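Local atomic coordinates of protocadherin gamma-B3 (PDB entry 5K8R), a protein that probably mediates calcium-dependent cell adhesion and may contribute to establishing and maintaining specific neuronal connections in the brain. Residues A[210-215]-A[287-292]; A[230-235]-A[269-274]; A[275-280]-A[305-310]; A[309-314]-A[343-348]; A[315-320]-A[390-395]. All coordinates share one frame; numbering follows the deposited sequence.

Contact 1: A[210-215]-A[287-292]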
# COMPACT_ATOMS: atom_id res chain seq x y z
N PRO A 210 5.76 -9.53 10.80
CA PRO A 210 5.15 -10.73 11.39
C PRO A 210 5.95 -11.22 12.59
O PRO A 210 7.17 -11.02 12.67
CB PRO A 210 5.19 -11.75 10.24
CG PRO A 210 5.30 -10.93 9.00
CD PRO A 210 6.12 -9.74 9.39
N VAL A 211 5.25 -11.85 13.53
CA VAL A 211 5.86 -12.36 14.75
C VAL A 211 5.40 -13.80 14.94
O VAL A 211 4.21 -14.06 15.13
CB VAL A 211 5.49 -11.52 15.98
CG1 VAL A 211 5.95 -12.21 17.26
CG2 VAL A 211 6.11 -10.13 15.88
N PHE A 212 6.35 -14.74 14.90
CA PHE A 212 6.04 -16.13 15.15
C PHE A 212 5.73 -16.35 16.62
O PHE A 212 6.35 -15.75 17.50
CB PHE A 212 7.19 -17.03 14.72
CG PHE A 212 7.19 -17.37 13.25
CD1 PHE A 212 6.28 -18.28 12.74
CD2 PHE A 212 8.11 -16.78 12.39
CE1 PHE A 212 6.28 -18.59 11.39
CE2 PHE A 212 8.11 -17.09 11.05
CZ PHE A 212 7.20 -18.00 10.55
N THR A 213 4.76 -17.23 16.89
CA THR A 213 4.42 -17.55 18.27
C THR A 213 5.54 -18.31 18.97
O THR A 213 5.65 -18.25 20.20
CB THR A 213 3.12 -18.36 18.32
OG1 THR A 213 3.33 -19.63 17.69
CG2 THR A 213 2.01 -17.62 17.60
N GLN A 214 6.37 -19.02 18.21
CA GLN A 214 7.51 -19.74 18.76
C GLN A 214 8.69 -19.60 17.81
O GLN A 214 8.52 -19.61 16.59
CB GLN A 214 7.20 -21.23 18.96
CG GLN A 214 6.03 -21.52 19.89
CD GLN A 214 5.74 -23.00 20.01
OE1 GLN A 214 6.54 -23.84 19.59
NE2 GLN A 214 4.59 -23.33 20.59
N ASP A 215 9.89 -19.46 18.37
CA ASP A 215 11.11 -19.48 17.58
C ASP A 215 11.55 -20.89 17.22
O ASP A 215 12.55 -21.05 16.50
CB ASP A 215 12.24 -18.76 18.32
CG ASP A 215 11.99 -17.27 18.45
OD1 ASP A 215 11.37 -16.69 17.53
OD2 ASP A 215 12.41 -16.68 19.46
N ILE A 287 14.40 -27.38 9.74
CA ILE A 287 13.99 -26.63 8.55
C ILE A 287 13.72 -25.19 8.95
O ILE A 287 13.06 -24.93 9.96
CB ILE A 287 12.74 -27.25 7.90
CG1 ILE A 287 12.97 -28.73 7.59
CG2 ILE A 287 12.36 -26.49 6.65
CD1 ILE A 287 11.70 -29.47 7.26
N GLY A 288 14.22 -24.25 8.15
CA GLY A 288 13.94 -22.84 8.37
C GLY A 288 12.64 -22.43 7.70
O GLY A 288 12.34 -22.83 6.58
N VAL A 289 11.86 -21.61 8.41
CA VAL A 289 10.55 -21.16 7.96
C VAL A 289 10.54 -19.64 7.93
O VAL A 289 10.97 -18.99 8.89
CB VAL A 289 9.42 -21.71 8.86
CG1 VAL A 289 8.08 -21.13 8.44
CG2 VAL A 289 9.39 -23.23 8.80
N GLU A 290 10.03 -19.08 6.83
CA GLU A 290 9.93 -17.65 6.62
C GLU A 290 8.47 -17.25 6.50
O GLU A 290 7.67 -17.94 5.86
CB GLU A 290 10.69 -17.22 5.36
CG GLU A 290 10.50 -15.77 4.96
CD GLU A 290 10.98 -15.48 3.55
OE1 GLU A 290 11.10 -16.43 2.75
OE2 GLU A 290 11.24 -14.30 3.25
N ALA A 291 8.12 -16.12 7.11
CA ALA A 291 6.80 -15.52 7.02
C ALA A 291 6.93 -14.11 6.48
O ALA A 291 7.71 -13.31 7.01
CB ALA A 291 6.09 -15.51 8.38
N LYS A 292 6.17 -13.80 5.43
CA LYS A 292 6.19 -12.49 4.80
C LYS A 292 4.80 -11.88 4.82
O LYS A 292 3.79 -12.59 4.88
CB LYS A 292 6.70 -12.57 3.35
CG LYS A 292 8.13 -13.05 3.21
CD LYS A 292 8.50 -13.23 1.74
CE LYS A 292 8.30 -11.94 0.96
NZ LYS A 292 8.61 -12.11 -0.48
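Pro210 and Ala291 mark the closest backbone approach of the two segments, their CA atoms 6.7 Å apart, which is too far for the chains to pair as neighbouring strands. Segment 210-215 carries the short strand 211-212 at the edge of one sheet of the third cadherin repeat, whereas 287-292 belongs to strand 284-292 in the other, so the beta sandwich is bridged by side chains, with no backbone pairing. Phe212 CG stands anti to the carbonyl carbon (chi1 -83°), which sends the ring inward from its edge strand, tip first. The tip atom CZ lies 3.5 Å from Ala291 CB, and on its other flank CZ meets Val289 CG1 at 3.9 Å, the two side chains crossing at roughly a right angle. Alanine suits position 291 because its single methyl lets the ring tip come down almost to the opposing strand, while the branched valine fills the flank. Pro210 packs on the same alanine, its CB 4.3 Å from Ala291 CB, and its CG lies 3.9 Å from Ala291 O. Cys301 and Val234 also touch the Phe212 ring. An alanine in place of Phe212 would probably open a gap between the sheets and leave Ala291 CB and Val289 CG1 without the aromatic tip that packs on them. With carbon surfaces making the contact, its strength should come from burial and shape, at an end of the repeat where the Pro210 side chain lies about 5 Å from a bound calcium ion.

Contact 2: A[230-235]-A[269-274]; sequences SVLKVM and GELTTI
A classic beta bulge interrupts the antiparallel pairing of strands 230-233 and 270-273 in the third cadherin repeat: Val231 and Leu232 both stand opposite Leu271. The strand axes come within 4.6 Å of each other, and the extra residue shifts the register between the Ser230-Thr272 and Leu232-Leu271 pairs. Leu271 serves both bulge residues with its backbone, receiving a nearly straight bond from Val231 N (175° at the hydrogen) and donating its own N to Leu232 O at 2.9 Å. Because the bulge turns Val231 toward the partner strand, its CG1 lies 3.7 Å from Leu271 CD2. Leu232 CD1 meets the other methyl, Leu271 CD1, at 4.0 Å, so one leucine fills the space between two apolar neighbours. This side faces the sandwich core, where Val303 touches both leucines. Polar residues suit the opposite face. There Ser230 OG, anti to its backbone N (chi1 -179°), donates to Glu270 OE2, and the extended glutamate chain spans the distance. Lys233 lays CG against Glu270 CA at 3.9 Å while its long tail runs on away from the strand. At the far end Val234 N bonds to Gly269 O. Glycine fits there because phi is positive, at 70°, and because a CB on residue 269 would stand only 3.2 Å from Val234 O.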
# COMPACT_ATOMS: atom_id res chain seq x y z
N SER A 230 -0.86 -34.51 9.14
CA SER A 230 -0.44 -33.25 9.74
C SER A 230 0.58 -33.52 10.84
O SER A 230 0.39 -34.41 11.67
CB SER A 230 -1.65 -32.51 10.32
OG SER A 230 -1.27 -31.27 10.89
N VAL A 231 1.67 -32.76 10.82
CA VAL A 231 2.75 -32.92 11.79
C VAL A 231 2.81 -31.76 12.77
O VAL A 231 3.01 -31.98 13.97
CB VAL A 231 4.10 -33.12 11.06
CG1 VAL A 231 4.36 -32.00 10.06
CG2 VAL A 231 5.24 -33.21 12.06
N LEU A 232 2.62 -30.53 12.30
CA LEU A 232 2.55 -29.35 13.16
C LEU A 232 1.94 -28.21 12.36
O LEU A 232 1.56 -28.37 11.20
CB LEU A 232 3.93 -28.99 13.72
CG LEU A 232 5.06 -28.62 12.76
CD1 LEU A 232 5.10 -27.13 12.47
CD2 LEU A 232 6.39 -29.10 13.32
N LYS A 233 1.85 -27.04 13.00
CA LYS A 233 1.30 -25.86 12.34
C LYS A 233 1.97 -24.62 12.92
O LYS A 233 1.78 -24.32 14.10
CB LYS A 233 -0.22 -25.77 12.53
CG LYS A 233 -0.84 -24.54 11.89
CD LYS A 233 -2.34 -24.47 12.16
CE LYS A 233 -2.95 -23.20 11.59
NZ LYS A 233 -4.41 -23.12 11.89
N VAL A 234 2.74 -23.91 12.10
CA VAL A 234 3.34 -22.67 12.55
C VAL A 234 2.30 -21.55 12.53
O VAL A 234 1.22 -21.67 11.94
CB VAL A 234 4.57 -22.31 11.69
CG1 VAL A 234 5.54 -23.48 11.64
CG2 VAL A 234 4.14 -21.90 10.29
N MET A 235 2.63 -20.45 13.19
CA MET A 235 1.70 -19.34 13.34
C MET A 235 2.49 -18.04 13.47
O MET A 235 3.41 -17.96 14.29
CB MET A 235 0.79 -19.54 14.55
CG MET A 235 -0.21 -18.41 14.77
SD MET A 235 -1.49 -18.34 13.51
CE MET A 235 -2.50 -17.00 14.14
N GLY A 269 -0.22 -22.18 6.97
CA GLY A 269 1.02 -22.45 7.68
C GLY A 269 1.09 -23.84 8.28
O GLY A 269 1.98 -24.11 9.09
N GLU A 270 0.18 -24.72 7.89
CA GLU A 270 0.15 -26.07 8.42
C GLU A 270 1.18 -26.93 7.70
O GLU A 270 1.17 -27.02 6.47
CB GLU A 270 -1.25 -26.68 8.26
CG GLU A 270 -1.33 -28.13 8.70
CD GLU A 270 -2.70 -28.73 8.47
OE1 GLU A 270 -3.66 -27.96 8.23
OE2 GLU A 270 -2.82 -29.97 8.52
N LEU A 271 2.06 -27.56 8.46
CA LEU A 271 3.08 -28.44 7.90
C LEU A 271 2.53 -29.86 7.81
O LEU A 271 1.96 -30.37 8.78
CB LEU A 271 4.35 -28.41 8.76
CG LEU A 271 5.71 -28.53 8.06
CD1 LEU A 271 6.82 -28.22 9.05
CD2 LEU A 271 5.90 -29.92 7.47
N THR A 272 2.70 -30.48 6.65
CA THR A 272 2.26 -31.85 6.42
C THR A 272 3.38 -32.62 5.73
O THR A 272 4.38 -32.05 5.30
CB THR A 272 0.98 -31.90 5.56
OG1 THR A 272 1.21 -31.21 4.33
CG2 THR A 272 -0.19 -31.26 6.30
N THR A 273 3.19 -33.93 5.64
CA THR A 273 4.12 -34.80 4.93
C THR A 273 3.56 -35.15 3.56
O THR A 273 2.35 -35.26 3.37
CB THR A 273 4.40 -36.08 5.72
OG1 THR A 273 3.20 -36.86 5.80
CG2 THR A 273 4.88 -35.75 7.12
N ILE A 274 4.46 -35.30 2.59
CA ILE A 274 4.09 -35.76 1.25
C ILE A 274 4.81 -37.03 0.85
O ILE A 274 4.45 -37.64 -0.17
CB ILE A 274 4.32 -34.66 0.19
CG1 ILE A 274 5.80 -34.27 0.14
CG2 ILE A 274 3.45 -33.45 0.48
CD1 ILE A 274 6.10 -33.15 -0.83

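Contact 3: A[275-280]-A[305-310]; sequences GELDFE and IDISDE. With CA (calcium ion), chain F; CA (calcium ion), chain G.
Phe279 and Asp309 form the tight part of this contact, where a loop of the third cadherin repeat meets the end of strand 298-308. Asp309 CB sits over the centre of the Phe279 ring, 3.7 Å from the centroid and 14° off the normal, a CH-pi contact. The ring's edge turns to the backbone, with Ile307 O 3.1 Å from Phe279 CD1. The phenylalanine holds its CG anti to the backbone N (chi1 179°), which lays the flat ring beneath the aspartate. Ile307 offers CG2 to Phe279 CB and CD1 to Leu277 CB, 3.8 Å away, so branched apolar residues close the base. The other side has little direct packing: its carboxylates meet through calcium, and water 1 binds the chain G ion. Glu280, bent at chi2, grips the calcium ion of chain F with both oxygens and shares OE1 with that of chain G at 2.4 Å. Asp309 OD1 joins the first ion at 2.5 Å, as does Glu310 O at 2.4 Å, and Asp278 OD1 binds the second. Glu223, Asp312 and Asp345 complete these sites; Asp309 OD2 accepts from Ser346 N of the following repeat. An alanine instead of Phe279 would remove the platform under Asp309 CB and probably leave that carboxylate somewhat freer to turn. The anionic Glu280 OE2 and Asp309 OD1 lie 3.4 Å apart, a closeness probably tolerable because both bind the same cation.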
# COMPACT_ATOMS: atom_id res chain seq x y z
N GLY A 275 5.82 -37.46 1.60
CA GLY A 275 6.52 -38.70 1.32
C GLY A 275 6.52 -39.64 2.51
O GLY A 275 5.68 -39.52 3.41
N GLU A 276 7.46 -40.58 2.54
CA GLU A 276 7.55 -41.58 3.59
C GLU A 276 8.74 -41.28 4.48
O GLU A 276 9.86 -41.10 3.99
CB GLU A 276 7.67 -42.99 2.99
CG GLU A 276 6.61 -43.32 1.95
CD GLU A 276 5.20 -43.29 2.51
OE1 GLU A 276 5.03 -43.62 3.71
OE2 GLU A 276 4.27 -42.93 1.76
N LEU A 277 8.50 -41.23 5.79
CA LEU A 277 9.58 -41.07 6.75
C LEU A 277 10.26 -42.41 7.00
O LEU A 277 9.60 -43.45 7.09
CB LEU A 277 9.06 -40.50 8.07
CG LEU A 277 8.52 -39.07 8.10
CD1 LEU A 277 9.36 -38.16 7.22
CD2 LEU A 277 7.05 -39.02 7.68
N ASP A 278 11.59 -42.39 7.11
CA ASP A 278 12.37 -43.60 7.35
C ASP A 278 13.40 -43.28 8.42
O ASP A 278 14.36 -42.55 8.16
CB ASP A 278 13.03 -44.10 6.07
CG ASP A 278 13.65 -45.47 6.23
OD1 ASP A 278 13.27 -46.20 7.18
OD2 ASP A 278 14.53 -45.83 5.42
N PHE A 279 13.21 -43.84 9.62
CA PHE A 279 14.16 -43.62 10.70
C PHE A 279 15.55 -44.14 10.34
O PHE A 279 16.55 -43.56 10.77
CB PHE A 279 13.66 -44.30 11.98
CG PHE A 279 14.58 -44.16 13.16
CD1 PHE A 279 14.52 -43.04 13.97
CD2 PHE A 279 15.51 -45.14 13.45
CE1 PHE A 279 15.36 -42.91 15.06
CE2 PHE A 279 16.37 -45.01 14.53
CZ PHE A 279 16.29 -43.89 15.34
N GLU A 280 15.62 -45.21 9.55
CA GLU A 280 16.91 -45.76 9.16
C GLU A 280 17.69 -44.82 8.24
O GLU A 280 18.92 -44.95 8.15
CB GLU A 280 16.73 -47.12 8.47
CG GLU A 280 16.60 -48.29 9.44
CD GLU A 280 15.37 -48.20 10.32
OE1 GLU A 280 14.29 -47.86 9.80
OE2 GLU A 280 15.49 -48.47 11.53
N ILE A 305 11.63 -31.67 13.35
CA ILE A 305 10.79 -32.86 13.29
C ILE A 305 11.67 -34.06 13.61
O ILE A 305 12.50 -34.46 12.79
CB ILE A 305 10.11 -33.01 11.92
CG1 ILE A 305 9.34 -31.74 11.56
CG2 ILE A 305 9.20 -34.22 11.91
CD1 ILE A 305 8.79 -31.73 10.16
N ASP A 306 11.49 -34.61 14.80
CA ASP A 306 12.24 -35.79 15.22
C ASP A 306 11.45 -37.05 14.89
O ASP A 306 10.23 -37.10 15.07
CB ASP A 306 12.54 -35.74 16.72
CG ASP A 306 13.41 -34.55 17.10
OD1 ASP A 306 14.28 -34.17 16.29
OD2 ASP A 306 13.21 -34.00 18.20
N ILE A 307 12.16 -38.07 14.40
CA ILE A 307 11.55 -39.33 13.99
C ILE A 307 11.95 -40.41 14.99
O ILE A 307 13.14 -40.55 15.31
CB ILE A 307 11.97 -39.71 12.56
CG1 ILE A 307 11.53 -38.62 11.58
CG2 ILE A 307 11.37 -41.05 12.17
CD1 ILE A 307 11.80 -38.97 10.13
N SER A 308 10.97 -41.16 15.47
CA SER A 308 11.19 -42.24 16.41
C SER A 308 11.23 -43.58 15.68
O SER A 308 10.59 -43.77 14.65
CB SER A 308 10.11 -42.26 17.49
OG SER A 308 8.82 -42.28 16.91
N ASP A 309 11.99 -44.52 16.25
CA ASP A 309 12.23 -45.79 15.59
C ASP A 309 11.04 -46.73 15.74
O ASP A 309 10.42 -46.81 16.81
CB ASP A 309 13.49 -46.45 16.17
CG ASP A 309 13.82 -47.77 15.50
OD1 ASP A 309 13.58 -47.91 14.29
OD2 ASP A 309 14.32 -48.68 16.20
N GLU A 310 10.72 -47.43 14.66
CA GLU A 310 9.70 -48.47 14.65
C GLU A 310 10.31 -49.77 14.17
O GLU A 310 11.27 -49.78 13.39
CB GLU A 310 8.52 -48.08 13.74
CG GLU A 310 7.58 -47.05 14.35
CD GLU A 310 6.63 -47.66 15.37
OE1 GLU A 310 5.98 -48.68 15.05
OE2 GLU A 310 6.55 -47.12 16.49
CA CA F . 13.08 -48.85 12.04
CA CA G . 12.16 -47.92 8.63
O HOH W 1 10.91 -46.85 6.72

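Contact 4: A[309-314]-A[343-348]; sequences DENDNA and DLDSGF. With CA (calcium ion), chain F; CA (calcium ion), chain E; CA (calcium ion), chain G.
Asn313 and Asp345 join the linker after the third cadherin repeat to a loop of the fourth, and most polar atoms here answer either to an N-H or to calcium. Asp345 does both with each oxygen. OD2 binds the calcium ion of chain E and accepts from Asn313 N on its syn lone pair, at 3.1 Å. OD1 binds the calcium ion of chain F and takes Asn313 ND2 on the syn side at 2.9 Å, the amide and carboxylate planes being 71° apart. Two bonds from one asparagine thus fix the rotation of a carboxylate that bridges two metals. Asn313 O is spent on the chain E ion, at 2.4 Å. The same ion takes both oxygens of Asp343 and Asn311 OD1; the ND2 of that amide is hydrogen-bonded to Pro400. Asp343 OD2 also accepts from Asp345 N at 3.0 Å, an almost straight bond (170°) that makes an Asx turn and so fixes the Asp343 carboxylate relative to the backbone of Asp345, the next ligand. Asp309 OD2, the oxygen not used on metal, receives Ser346 N from above the carboxylate plane. Asp312 spans the ions of chains F and G, OD1 on the first and OD2 on the second, and Glu310 O is taken by the chain F ion. Water 2 accepts from Leu344 N and donates to Ala314 O, linking the two backbones. Asn349 O and Asp396 complete the chain E site. Asp-X-Asn-Asp-Asn in the linker and Asp-X-Asp in the following repeat are the signature calcium-binding motifs of cadherin interdomain junctions.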
# COMPACT_ATOMS: atom_id res chain seq x y z
N ASP A 309 11.99 -44.52 16.25
CA ASP A 309 12.23 -45.79 15.59
C ASP A 309 11.04 -46.73 15.74
O ASP A 309 10.42 -46.81 16.81
CB ASP A 309 13.49 -46.45 16.17
CG ASP A 309 13.82 -47.77 15.50
OD1 ASP A 309 13.58 -47.91 14.29
OD2 ASP A 309 14.32 -48.68 16.20
N GLU A 310 10.72 -47.43 14.66
CA GLU A 310 9.70 -48.47 14.65
C GLU A 310 10.31 -49.77 14.17
O GLU A 310 11.27 -49.78 13.39
CB GLU A 310 8.52 -48.08 13.74
CG GLU A 310 7.58 -47.05 14.35
CD GLU A 310 6.63 -47.66 15.37
OE1 GLU A 310 5.98 -48.68 15.05
OE2 GLU A 310 6.55 -47.12 16.49
N ASN A 311 9.76 -50.89 14.65
CA ASN A 311 10.28 -52.21 14.32
C ASN A 311 9.68 -52.68 12.99
O ASN A 311 8.82 -53.56 12.92
CB ASN A 311 10.00 -53.19 15.45
CG ASN A 311 10.74 -54.50 15.29
OD1 ASN A 311 11.77 -54.56 14.62
ND2 ASN A 311 10.22 -55.56 15.90
N ASP A 312 10.17 -52.07 11.91
CA ASP A 312 9.70 -52.37 10.56
C ASP A 312 10.78 -53.03 9.70
O ASP A 312 10.69 -52.99 8.47
CB ASP A 312 9.19 -51.10 9.88
CG ASP A 312 10.28 -50.09 9.63
OD1 ASP A 312 11.27 -50.06 10.40
OD2 ASP A 312 10.16 -49.31 8.67
N ASN A 313 11.79 -53.64 10.32
CA ASN A 313 12.84 -54.36 9.61
C ASN A 313 13.06 -55.70 10.29
O ASN A 313 13.39 -55.75 11.48
CB ASN A 313 14.14 -53.55 9.57
CG ASN A 313 14.08 -52.40 8.58
OD1 ASN A 313 14.46 -52.55 7.42
ND2 ASN A 313 13.60 -51.25 9.04
N ALA A 314 12.88 -56.78 9.54
CA ALA A 314 13.05 -58.12 10.08
C ALA A 314 14.53 -58.48 10.17
O ALA A 314 15.35 -58.01 9.38
CB ALA A 314 12.33 -59.14 9.21
N ASP A 343 20.27 -56.55 12.00
CA ASP A 343 18.96 -55.90 11.98
C ASP A 343 19.16 -54.41 11.82
O ASP A 343 19.97 -53.80 12.53
CB ASP A 343 18.18 -56.21 13.27
CG ASP A 343 16.69 -55.91 13.13
OD1 ASP A 343 15.88 -56.80 13.48
OD2 ASP A 343 16.34 -54.81 12.67
N LEU A 344 18.42 -53.81 10.88
CA LEU A 344 18.60 -52.40 10.57
C LEU A 344 18.00 -51.47 11.62
O LEU A 344 18.35 -50.28 11.64
CB LEU A 344 17.98 -52.08 9.20
CG LEU A 344 18.54 -52.85 8.00
CD1 LEU A 344 17.81 -52.46 6.73
CD2 LEU A 344 20.04 -52.63 7.85
N ASP A 345 17.12 -51.97 12.48
CA ASP A 345 16.47 -51.13 13.47
C ASP A 345 17.42 -50.84 14.63
O ASP A 345 18.54 -51.35 14.70
CB ASP A 345 15.18 -51.78 13.95
CG ASP A 345 14.17 -51.97 12.84
OD1 ASP A 345 14.16 -51.14 11.91
OD2 ASP A 345 13.39 -52.94 12.89
N SER A 346 16.97 -50.01 15.56
CA SER A 346 17.77 -49.58 16.70
C SER A 346 17.14 -50.07 18.00
O SER A 346 15.97 -50.47 18.04
CB SER A 346 17.92 -48.05 16.73
OG SER A 346 18.43 -47.57 15.50
N GLY A 347 17.93 -50.02 19.07
CA GLY A 347 17.46 -50.43 20.38
C GLY A 347 17.13 -51.91 20.41
O GLY A 347 17.75 -52.74 19.74
N PHE A 348 16.12 -52.26 21.23
CA PHE A 348 15.67 -53.64 21.30
C PHE A 348 15.02 -54.11 20.01
O PHE A 348 14.92 -55.32 19.78
CB PHE A 348 14.70 -53.82 22.47
CG PHE A 348 15.38 -53.92 23.81
CD1 PHE A 348 16.06 -55.08 24.17
CD2 PHE A 348 15.35 -52.87 24.71
CE1 PHE A 348 16.69 -55.19 25.39
CE2 PHE A 348 15.98 -52.97 25.94
CZ PHE A 348 16.65 -54.13 26.28
CA CA F . 13.08 -48.85 12.04
CA CA E . 13.99 -55.25 13.79
CA CA G . 12.16 -47.92 8.63
O HOH W 2 17.15 -55.65 9.21
O HOH W 1 10.91 -46.85 6.72

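Contact 5: A[315-320]-A[390-395]; sequences PEITLA and VTITAT
Ile317 and Ala394 face each other across the interior of the fourth cadherin repeat, each from a different sheet of the sandwich. The axes of strands 316-320 and 390-395 approach to 7.5 Å at the closest, at 147°, a separation that is bridged by side chains. Apolar contacts come first. Ile317 extends from its strand with CG1 anti to the carbonyl carbon (chi1 -53°), and its terminal CD1 comes to rest 3.7 Å from Ala394 CB. The same CD1 reaches Ile392 CG2 at 4.2 Å, so the isoleucine tip lies between two inward residues of the facing strand. Ile392 uses that methyl across the gap while its longer branch leads away to other core residues. Pro315 CB adds a second contact to Ala394 CB, at 4.0 Å. Alanine is apt at this position because a small methyl allows both Pro315 and Ile317 to close over it, and the longer CG1-CD1 branch of isoleucine reaches across to the facing strand. A second group of contacts sets carbon against peptide atoms. Ile317 CD1 lies 3.4 Å from Ile392 O, and Pro315 CG touches Thr395 C, so carbon also packs directly on the facing backbone. Around the contact, Ile339 of strand 335-342 packs on Ile317 and Ile392, and Cys354 and Leu356 of strand 352-357 on Ile392. On the outer side of strand 316-321, Thr318 and Ala320 pack against Ile39 and Val79 of the second subunit, so this strand joins the repeat's core to the dimer interface.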
# COMPACT_ATOMS: atom_id res chain seq x y z
N PRO A 315 14.91 -59.31 11.15
CA PRO A 315 16.31 -59.73 11.26
C PRO A 315 16.74 -60.52 10.03
O PRO A 315 15.94 -61.20 9.39
CB PRO A 315 16.33 -60.60 12.52
CG PRO A 315 15.12 -60.18 13.29
CD PRO A 315 14.09 -59.82 12.27
N GLU A 316 18.03 -60.39 9.71
CA GLU A 316 18.61 -61.07 8.56
C GLU A 316 19.68 -62.06 9.00
O GLU A 316 20.46 -61.79 9.91
CB GLU A 316 19.20 -60.05 7.59
CG GLU A 316 19.77 -60.66 6.32
CD GLU A 316 20.30 -59.62 5.35
OE1 GLU A 316 19.67 -58.55 5.23
OE2 GLU A 316 21.35 -59.87 4.73
N ILE A 317 19.70 -63.20 8.33
CA ILE A 317 20.66 -64.26 8.61
C ILE A 317 21.54 -64.46 7.39
O ILE A 317 21.03 -64.55 6.26
CB ILE A 317 19.95 -65.57 9.00
CG1 ILE A 317 18.95 -65.34 10.13
CG2 ILE A 317 20.97 -66.63 9.39
CD1 ILE A 317 18.11 -66.55 10.46
N THR A 318 22.84 -64.54 7.60
CA THR A 318 23.81 -64.86 6.56
C THR A 318 24.59 -66.09 6.98
O THR A 318 25.01 -66.20 8.13
CB THR A 318 24.76 -63.69 6.30
OG1 THR A 318 24.00 -62.50 6.07
CG2 THR A 318 25.62 -63.97 5.08
N LEU A 319 24.78 -67.02 6.05
CA LEU A 319 25.37 -68.32 6.36
C LEU A 319 26.61 -68.56 5.53
O LEU A 319 26.74 -68.09 4.40
CB LEU A 319 24.35 -69.45 6.13
CG LEU A 319 23.08 -69.36 6.97
CD1 LEU A 319 22.15 -70.52 6.65
CD2 LEU A 319 23.41 -69.33 8.45
N ALA A 320 27.54 -69.32 6.10
CA ALA A 320 28.73 -69.77 5.40
C ALA A 320 29.03 -71.21 5.82
O ALA A 320 28.57 -71.68 6.86
CB ALA A 320 29.94 -68.87 5.68
N VAL A 390 19.33 -78.01 8.05
CA VAL A 390 19.42 -77.23 9.28
C VAL A 390 18.74 -75.88 9.06
O VAL A 390 19.14 -75.11 8.18
CB VAL A 390 20.88 -77.05 9.71
CG1 VAL A 390 20.97 -76.13 10.92
CG2 VAL A 390 21.51 -78.40 10.02
N THR A 391 17.73 -75.59 9.87
CA THR A 391 16.98 -74.34 9.79
C THR A 391 17.38 -73.45 10.96
O THR A 391 17.22 -73.83 12.12
CB THR A 391 15.47 -74.60 9.82
OG1 THR A 391 15.09 -75.32 8.64
CG2 THR A 391 14.71 -73.28 9.86
N ILE A 392 17.91 -72.27 10.64
CA ILE A 392 18.30 -71.28 11.64
C ILE A 392 17.24 -70.18 11.66
O ILE A 392 16.82 -69.69 10.61
CB ILE A 392 19.69 -70.70 11.33
CG1 ILE A 392 20.73 -71.82 11.23
CG2 ILE A 392 20.09 -69.69 12.39
CD1 ILE A 392 20.90 -72.61 12.51
N THR A 393 16.81 -69.80 12.86
CA THR A 393 15.79 -68.77 13.03
C THR A 393 16.35 -67.60 13.82
O THR A 393 17.15 -67.79 14.74
CB THR A 393 14.55 -69.33 13.74
OG1 THR A 393 14.92 -69.87 15.01
CG2 THR A 393 13.89 -70.42 12.90
N ALA A 394 15.93 -66.39 13.44
CA ALA A 394 16.34 -65.17 14.13
C ALA A 394 15.11 -64.34 14.42
O ALA A 394 14.26 -64.15 13.55
CB ALA A 394 17.34 -64.37 13.29
N THR A 395 15.01 -63.83 15.65
CA THR A 395 13.87 -63.03 16.07
C THR A 395 14.37 -61.83 16.86
O THR A 395 15.20 -61.99 17.76
CB THR A 395 12.90 -63.85 16.93
OG1 THR A 395 12.51 -65.03 16.21
CG2 THR A 395 11.66 -63.04 17.26

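Overall arrangement
From the N-terminal side, contact 1 closes the longest of the loops within the third cadherin repeat, and contact 2 nests inside it, its strand 230-237 lying beside strand 211-212 in one sheet. Contact 3 opens once contact 2 has closed, yet crosses contact 1, since 287-292 falls between its two segments. It touches contact 2 through Ile305 in the core and carries the chain to the calcium-binding end of the repeat. Contact 4 begins where contact 3 ends, sharing Asp309, Glu310 and two calcium ions, and so ties the third repeat to the fourth. Contact 5 crosses contact 4 and joins the two sheets of the fourth repeat.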